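Delta-aminolevulinic acid dehydratase (Toxoplasma gondii ME49, PDB 3OBK) catalyses the condensation of two molecules of 5-aminolevulinic acid to porphobilinogen, an early step of tetrapyrrole synthesis, and forms an octamer. Local coordinates at the interface of chains A and B and the interface of chains A and C. Coordinates in Å, arbitrary orientation; residue numbers count along the deposited sequence, not the author numbering. Chains: chain A/B/C, Delta-aminolevulinic acid dehydratase.

Contact 1: the interface of chains A and B. Residues chain A 40, 354-355; chain B 41-42, 353-355.
A:Cys355 and B:Glu353 pair as neighbours in a short antiparallel sheet that joins the two chains. Strand 353-355 of each subunit, next to the carboxyl terminus, supplies one strand. The backbone bonds run both ways. A:Cys355 N donates to B:Glu353 O at 2.8 Å, with 159° at the hydrogen. B:Glu353 N returns a bond to A:Cys355 O at 3.1 Å. The two-fold symmetry repeats this pair with the chains exchanged. A:Pro354 and B:Pro354 face each other between the twin pairs. Proline has no N-H to give, so the ladder is held by B:Glu353 with A:Cys355, and by the symmetry twin of that pair.

Sulfur and carbon contacts add to the backbone bonds. The side chains of A:Cys355 and B:Cys355 lie against each other, each sulfur beside the other's methylene. A:Cys355 CB is 3.6 Å from B:Cys355 SG, and A:Cys355 SG is 3.7 Å from B:Cys355 CB. In A:Cys355, SG sits between the backbone N and the carbonyl carbon (chi1 73°), and its partner has nearly the same torsion. A:Cys355 SG and B:Cys355 SG are 4.3 Å apart, so no disulfide is formed. A:Cys355 SG also makes a weak hydrogen bond to B:Glu353 O, which already receives the backbone N-H.

A second apolar contact lies beyond the sulfurs. The methyl branches of A:Leu40 cross the aliphatic part of B:Lys42 obliquely. They touch its CD and CE methylenes rather than the amine. A:Leu40 CD2 also reaches B:Cys355 SG at 3.9 Å, which links this leucine to the cysteine pair. The lysine chain is extended through its middle and bends at its last torsion (chi4 56°), which carries NZ away from the leucine. A:Leu40 CD2 rests 3.7 Å from B:Lys42 CE.

Contact 2: the interface of chains A and C. Residues chain A 36, 38, 323; chain C 244-248.
A:Glu38 OE1 is gripped by two backbone N-H groups of chain C. C:Ser246 N donates to A:Glu38 OE1 at 2.9 Å, from above the carboxylate plane. C:Arg247 N donates to the syn lone pair of A:Glu38 OE1 at 3.1 Å, in a nearly straight bond (174°). C:Ser246 OG adds a weak bond to the same oxygen. The other oxygen, A:Glu38 OE2, takes a weak bond from C:Glu248 N. It also forms a salt bridge with the guanidinium of C:Arg247, whose NE is 3.6 Å from A:Glu38 OE2. The guanidinium plane is steeply turned from the carboxylate.

The amide of C:Asn245 stacks on the carboxylate, with the two planes 4° apart. C:Asn245 OD1 accepts A:Glu38 N at 3.0 Å, from a donor tilted off the carbonyl plane. The amide's other end, C:Asn245 ND2, donates to C:Glu248 OE1 at 3.0 Å. This second bond should fix which way the amide faces. The A:Glu38 side chain is extended beyond CG (chi2 172°), which lets its carboxylate reach the helix start.

A:Arg323 uses its methylenes here: its CG packs 3.7 Å from C:Ser246 CB. Water 1 bridges A:Arg323 O and C:Ser246 OG.

The carboxylate caps the amino end of helix 247-258 of chain C, where the helix dipole would probably favour its negative charge. A:Glu38 lies in the loop after helix 30-36, and A:Arg323 is near the end of helix 310-324.

Contact 1: the interface of chains A and B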
# COMPACT_ATOMS: atom_id res chain seq x y z
N LEU A 40 -23.93 6.66 10.32
CA LEU A 40 -25.04 7.16 11.14
C LEU A 40 -24.86 8.66 11.27
O LEU A 40 -23.74 9.15 11.32
CB LEU A 40 -24.99 6.52 12.52
CG LEU A 40 -25.35 5.04 12.57
CD1 LEU A 40 -24.94 4.39 13.91
CD2 LEU A 40 -26.84 4.84 12.32
N PRO A 354 -32.03 5.40 19.14
CA PRO A 354 -31.03 5.95 20.03
C PRO A 354 -29.65 5.47 19.68
O PRO A 354 -29.49 4.35 19.19
CB PRO A 354 -31.39 5.36 21.38
CG PRO A 354 -32.68 4.71 21.23
CD PRO A 354 -32.93 4.46 19.81
N CYS A 355 -28.66 6.31 19.93
CA CYS A 355 -27.28 5.89 19.86
C CYS A 355 -26.49 6.46 21.00
O CYS A 355 -26.98 7.36 21.73
CB CYS A 355 -26.67 6.37 18.55
SG CYS A 355 -26.32 8.14 18.49
N VAL B 41 -22.90 3.35 18.87
CA VAL B 41 -23.63 2.11 19.06
C VAL B 41 -25.10 2.40 18.98
O VAL B 41 -25.54 3.39 19.51
CB VAL B 41 -23.38 1.48 20.42
CG1 VAL B 41 -24.22 0.19 20.59
CG2 VAL B 41 -21.90 1.20 20.61
N LYS B 42 -25.87 1.53 18.32
CA LYS B 42 -27.31 1.65 18.33
C LYS B 42 -27.89 0.27 18.53
O LYS B 42 -27.24 -0.70 18.17
CB LYS B 42 -27.79 2.23 17.01
CG LYS B 42 -27.42 1.42 15.78
CD LYS B 42 -28.11 1.99 14.57
CE LYS B 42 -27.62 1.35 13.29
NZ LYS B 42 -27.76 -0.09 13.29
N GLU B 353 -28.40 10.03 22.29
CA GLU B 353 -29.09 10.96 21.42
C GLU B 353 -29.64 10.20 20.20
O GLU B 353 -29.28 9.05 19.98
CB GLU B 353 -28.16 12.13 21.00
CG GLU B 353 -27.00 11.78 20.06
CD GLU B 353 -26.12 13.00 19.80
OE1 GLU B 353 -25.00 13.10 20.33
OE2 GLU B 353 -26.56 13.91 19.08
N PRO B 354 -30.55 10.82 19.44
CA PRO B 354 -31.09 10.15 18.24
C PRO B 354 -30.07 10.07 17.13
O PRO B 354 -29.20 10.93 17.01
CB PRO B 354 -32.18 11.09 17.78
CG PRO B 354 -32.37 12.10 18.90
CD PRO B 354 -31.12 12.16 19.64
N CYS B 355 -30.21 9.03 16.32
CA CYS B 355 -29.43 8.85 15.09
C CYS B 355 -30.33 8.31 13.97
O CYS B 355 -31.43 7.85 14.22
CB CYS B 355 -28.28 7.87 15.31
SG CYS B 355 -28.71 6.08 15.54

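Contact 2: the interface of chains A and C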
# COMPACT_ATOMS: atom_id res chain seq x y z
N VAL A 36 -26.28 -3.94 8.92
CA VAL A 36 -25.07 -3.73 8.11
C VAL A 36 -24.79 -2.25 7.75
O VAL A 36 -23.85 -1.99 7.02
CB VAL A 36 -25.08 -4.58 6.78
CG1 VAL A 36 -25.52 -5.99 7.02
CG2 VAL A 36 -25.94 -3.93 5.71
N GLU A 38 -23.34 1.27 7.54
CA GLU A 38 -21.98 1.64 7.89
C GLU A 38 -21.86 3.03 8.49
O GLU A 38 -20.85 3.34 9.07
CB GLU A 38 -21.10 1.63 6.64
CG GLU A 38 -21.09 0.33 5.80
CD GLU A 38 -20.32 0.51 4.45
OE1 GLU A 38 -19.49 1.46 4.35
OE2 GLU A 38 -20.56 -0.28 3.49
N ARG A 323 -20.80 9.42 5.18
CA ARG A 323 -20.21 8.28 4.48
C ARG A 323 -18.86 8.67 3.82
O ARG A 323 -17.88 7.95 3.92
CB ARG A 323 -21.16 7.77 3.42
CG ARG A 323 -20.64 6.60 2.59
CD ARG A 323 -21.35 6.43 1.22
NE ARG A 323 -21.25 7.68 0.48
CZ ARG A 323 -22.25 8.48 0.10
NH1 ARG A 323 -23.52 8.15 0.26
NH2 ARG A 323 -21.95 9.62 -0.51
N SER C 244 -26.13 4.99 3.19
CA SER C 244 -25.26 4.88 4.35
C SER C 244 -23.96 4.10 4.07
O SER C 244 -22.96 4.21 4.85
CB SER C 244 -26.04 4.21 5.50
OG SER C 244 -27.31 4.82 5.72
N ASN C 245 -23.92 3.34 2.98
CA ASN C 245 -22.84 2.41 2.75
C ASN C 245 -21.88 2.78 1.64
O ASN C 245 -22.32 3.09 0.53
CB ASN C 245 -23.45 1.06 2.42
CG ASN C 245 -24.30 0.51 3.56
OD1 ASN C 245 -24.33 1.09 4.67
ND2 ASN C 245 -25.00 -0.62 3.30
N SER C 246 -20.58 2.69 1.93
CA SER C 246 -19.54 2.83 0.90
C SER C 246 -18.80 1.53 0.54
O SER C 246 -18.47 1.29 -0.63
CB SER C 246 -18.51 3.92 1.29
OG SER C 246 -17.63 3.50 2.33
N ARG C 247 -18.49 0.72 1.54
CA ARG C 247 -17.79 -0.54 1.34
C ARG C 247 -18.52 -1.49 0.37
O ARG C 247 -17.91 -2.13 -0.48
CB ARG C 247 -17.56 -1.21 2.68
CG ARG C 247 -17.13 -2.64 2.58
CD ARG C 247 -17.36 -3.36 3.91
NE ARG C 247 -18.76 -3.24 4.38
CZ ARG C 247 -19.15 -3.48 5.64
NH1 ARG C 247 -18.24 -3.88 6.53
NH2 ARG C 247 -20.43 -3.33 6.00
N GLU C 248 -19.83 -1.52 0.48
CA GLU C 248 -20.65 -2.29 -0.41
C GLU C 248 -20.45 -1.96 -1.89
O GLU C 248 -20.61 -2.81 -2.74
CB GLU C 248 -22.10 -2.01 -0.04
CG GLU C 248 -23.08 -2.97 -0.60
CD GLU C 248 -24.49 -2.60 -0.20
OE1 GLU C 248 -24.67 -1.58 0.53
OE2 GLU C 248 -25.42 -3.34 -0.63
O HOH W 1 -18.09 5.06 4.82

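The C-alpha centres of contact 1 and contact 2 lie about 16 Å apart. They meet on the same stretch of chain A, the loop that follows helix 30-36. A:Glu38 turns to chain C in contact 2, and A:Leu40, two residues on, turns to chain B in contact 1. This loop therefore ties one subunit to two neighbours. The kinds of contact differ: contact 1 joins carboxyl-terminal strands, and contact 2 caps a helix. Both interfaces are two-fold symmetric, so each contact recurs with the chains exchanged. Together they probably help to hold the octamer.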